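Local coordinates for protein phosphopantothenoylcysteine decarboxylase (Cryptococcus neoformans, PDB 6EOA) that binds flavin mononucleotide and probably decarboxylates phosphopantothenoylcysteine in coenzyme A biosynthesis, at residues V135-S140 with I170-M175. Numbering follows the deposited sequence.
With FMN (flavin mononucleotide), chain B.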
loop_
_atom_site.group_PDB
_atom_site.type_symbol
_atom_site.label_atom_id
_atom_site.label_comp_id
_atom_site.label_asym_id
_atom_site.label_seq_id
_atom_site.Cartn_x
_atom_site.Cartn_y
_atom_site.Cartn_z
ATOM N N VAL A 135 9.305 -14.462 -13.668
ATOM C CA VAL A 135 8.043 -15.194 -13.620
ATOM C C VAL A 135 7.325 -14.949 -12.295
ATOM O O VAL A 135 7.855 -15.242 -11.224
ATOM C CB VAL A 135 8.261 -16.709 -13.815
ATOM C CG1 VAL A 135 6.928 -17.432 -13.927
ATOM C CG2 VAL A 135 9.110 -16.969 -15.060
ATOM N N ILE A 136 6.117 -14.405 -12.375
ATOM C CA ILE A 136 5.311 -14.174 -11.188
ATOM C C ILE A 136 4.312 -15.310 -11.016
ATOM O O ILE A 136 3.260 -15.326 -11.652
ATOM C CB ILE A 136 4.567 -12.837 -11.262
ATOM C CG1 ILE A 136 5.512 -11.728 -11.726
ATOM C CG2 ILE A 136 3.972 -12.500 -9.912
ATOM C CD1 ILE A 136 4.823 -10.399 -11.930
ATOM N N ALA A 137 4.654 -16.264 -10.158
ATOM C CA ALA A 137 3.845 -17.463 -9.978
ATOM C C ALA A 137 3.895 -17.938 -8.530
ATOM O O ALA A 137 4.907 -18.477 -8.084
ATOM C CB ALA A 137 4.314 -18.565 -10.917
ATOM N N PRO A 138 2.795 -17.752 -7.791
ATOM C CA PRO A 138 1.544 -17.163 -8.274
ATOM C C PRO A 138 1.533 -15.639 -8.183
ATOM O O PRO A 138 2.309 -15.058 -7.424
ATOM C CB PRO A 138 0.509 -17.759 -7.330
ATOM C CG PRO A 138 1.250 -17.883 -6.036
ATOM C CD PRO A 138 2.681 -18.203 -6.391
ATOM N N CYS A 139 0.656 -15.003 -8.951
ATOM C CA CYS A 139 0.407 -13.577 -8.800
ATOM C C CYS A 139 -0.952 -13.359 -8.156
ATOM O O CYS A 139 -1.985 -13.668 -8.752
ATOM C CB CYS A 139 0.466 -12.859 -10.148
ATOM S SG CYS A 139 0.231 -11.064 -10.026
ATOM N N SER A 140 -0.955 -12.836 -6.936
ATOM C CA SER A 140 -2.205 -12.555 -6.239
ATOM C C SER A 140 -2.918 -11.372 -6.882
ATOM O O SER A 140 -2.355 -10.694 -7.740
ATOM C CB SER A 140 -1.945 -12.273 -4.762
ATOM O OG SER A 140 -1.126 -11.125 -4.606
ATOM N N ILE A 170 6.465 -13.033 -17.132
ATOM C CA ILE A 170 5.306 -13.909 -17.190
ATOM C C ILE A 170 4.515 -13.827 -15.892
ATOM O O ILE A 170 5.036 -14.117 -14.818
ATOM C CB ILE A 170 5.703 -15.368 -17.442
ATOM C CG1 ILE A 170 6.470 -15.488 -18.762
ATOM C CG2 ILE A 170 4.470 -16.251 -17.456
ATOM C CD1 ILE A 170 7.023 -16.870 -19.019
ATOM N N VAL A 171 3.251 -13.433 -16.002
ATOM C CA VAL A 171 2.383 -13.310 -14.841
ATOM C C VAL A 171 1.351 -14.436 -14.804
ATOM O O VAL A 171 0.620 -14.651 -15.766
ATOM C CB VAL A 171 1.660 -11.958 -14.830
ATOM C CG1 VAL A 171 0.928 -11.766 -13.518
ATOM C CG2 VAL A 171 2.655 -10.838 -15.046
ATOM N N CYS A 172 1.303 -15.155 -13.689
ATOM C CA CYS A 172 0.355 -16.247 -13.529
ATOM C C CYS A 172 -0.626 -15.940 -12.413
ATOM O O CYS A 172 -0.384 -16.284 -11.258
ATOM C CB CYS A 172 1.086 -17.557 -13.243
ATOM S SG CYS A 172 2.493 -17.866 -14.343
ATOM N N PRO A 173 -1.742 -15.281 -12.758
ATOM C CA PRO A 173 -2.752 -14.933 -11.755
ATOM C C PRO A 173 -3.275 -16.180 -11.053
ATOM O O PRO A 173 -3.449 -17.223 -11.684
ATOM C CB PRO A 173 -3.853 -14.252 -12.577
ATOM C CG PRO A 173 -3.165 -13.787 -13.826
ATOM C CD PRO A 173 -2.121 -14.824 -14.106
ATOM N N ALA A 174 -3.494 -16.069 -9.748
ATOM C CA ALA A 174 -3.969 -17.188 -8.949
ATOM C C ALA A 174 -4.751 -16.654 -7.765
ATOM O O ALA A 174 -4.174 -16.106 -6.825
ATOM C CB ALA A 174 -2.815 -18.045 -8.481
ATOM N N MET A 175 -6.067 -16.810 -7.815
ATOM C CA MET A 175 -6.918 -16.203 -6.808
ATOM C C MET A 175 -8.278 -16.873 -6.735
ATOM O O MET A 175 -8.651 -17.651 -7.616
ATOM C CB MET A 175 -7.078 -14.702 -7.092
ATOM C CG MET A 175 -7.708 -14.370 -8.440
ATOM S SD MET A 175 -7.505 -12.635 -8.911
ATOM C CE MET A 175 -5.811 -12.643 -9.499
HETATM N N1 FMN B . -5.138 -13.729 -2.609
HETATM C C2 FMN B . -5.136 -14.120 -3.934
HETATM O O2 FMN B . -5.132 -13.265 -4.822
HETATM N N3 FMN B . -5.147 -15.466 -4.256
HETATM C C4 FMN B . -5.158 -16.425 -3.261
HETATM O O4 FMN B . -5.164 -17.619 -3.559
HETATM C C4A FMN B . -5.157 -16.032 -1.923
HETATM N N5 FMN B . -5.168 -16.978 -0.913
HETATM C C5A FMN B . -5.162 -16.578 0.411
HETATM C C6 FMN B . -5.166 -17.528 1.430
HETATM C C7 FMN B . -5.161 -17.128 2.762
HETATM C C7M FMN B . -5.170 -18.154 3.859
HETATM C C8 FMN B . -5.149 -15.770 3.074
HETATM C C8M FMN B . -5.146 -15.313 4.504
HETATM C C9 FMN B . -5.144 -14.824 2.058
HETATM C C9A FMN B . -5.151 -15.223 0.727
HETATM N N10 FMN B . -5.141 -14.277 -0.284
HETATM C C10 FMN B . -5.147 -14.676 -1.605
HETATM C "C1'" FMN B . -5.131 -12.815 0.052
HETATM C "C2'" FMN B . -3.702 -12.282 0.017
HETATM O "O2'" FMN B . -2.818 -13.164 0.682
HETATM C "C3'" FMN B . -3.637 -10.905 0.661
HETATM O "O3'" FMN B . -4.337 -10.006 -0.168
HETATM C "C4'" FMN B . -2.189 -10.456 0.824
HETATM O "O4'" FMN B . -2.117 -9.338 1.683
HETATM C "C5'" FMN B . -1.596 -10.106 -0.533
HETATM O "O5'" FMN B . -0.204 -9.927 -0.405
HETATM P P FMN B . 0.748 -10.038 -1.705
HETATM O O1P FMN B . 0.580 -8.785 -2.535
HETATM O O2P FMN B . 0.400 -11.242 -2.552
HETATM O O3P FMN B . 2.171 -10.161 -1.230
#
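Cys139, Ile170 and Cys172 bury most in this pairing of two neighbouring parallel strands, 133-139 and 169-173, in the central sheet of a Rossmann-like flavoprotein fold. The ladder starts regularly: Ile136 N donates to Ile170 O, and Ile136 O takes the N-H of Cys172, the latter at 2.8 Å. A beta bulge follows at Ala137 and Pro138, the proline entered through a cis peptide bond, and the register slips by one residue. Past it Cys139 is held through both its N-H and its C=O: its N donates to Cys172 O at 2.8 Å, with the donor 44° above that carbonyl's plane, and its O receives Ala174 N, as well as a CA-H contact from Pro173.

The Cys139 sulfur stands anti to its backbone N (chi1 -178°), and both SG and CB lie 3.6 Å from Val171 CG1. The other branch of Val171, CG2, meets CD1 of Ile136, whose side chain lies alongside it, facing the same way; helix 141-149 packs over Ile136 and Cys139. Cys172 instead joins Val135 and Ile170 under helix 222-237, where Val135 CG1 sits 4.3 Å from Ile170 CB; Cys172 SG comes within 3.9 Å of Ala137 CB, while Pro138 CB presses on Ala174 CB at 3.5 Å.

Beyond the paired strands both segments reach the cofactor. Ser140, the N-cap of helix 141-149, accepts a hydrogen bond from Leu143 N at OG, and the same OG donates to the FMN phosphate oxygen O2P at 2.6 Å. Ala174 O takes the flavin's N3-H at 2.8 Å.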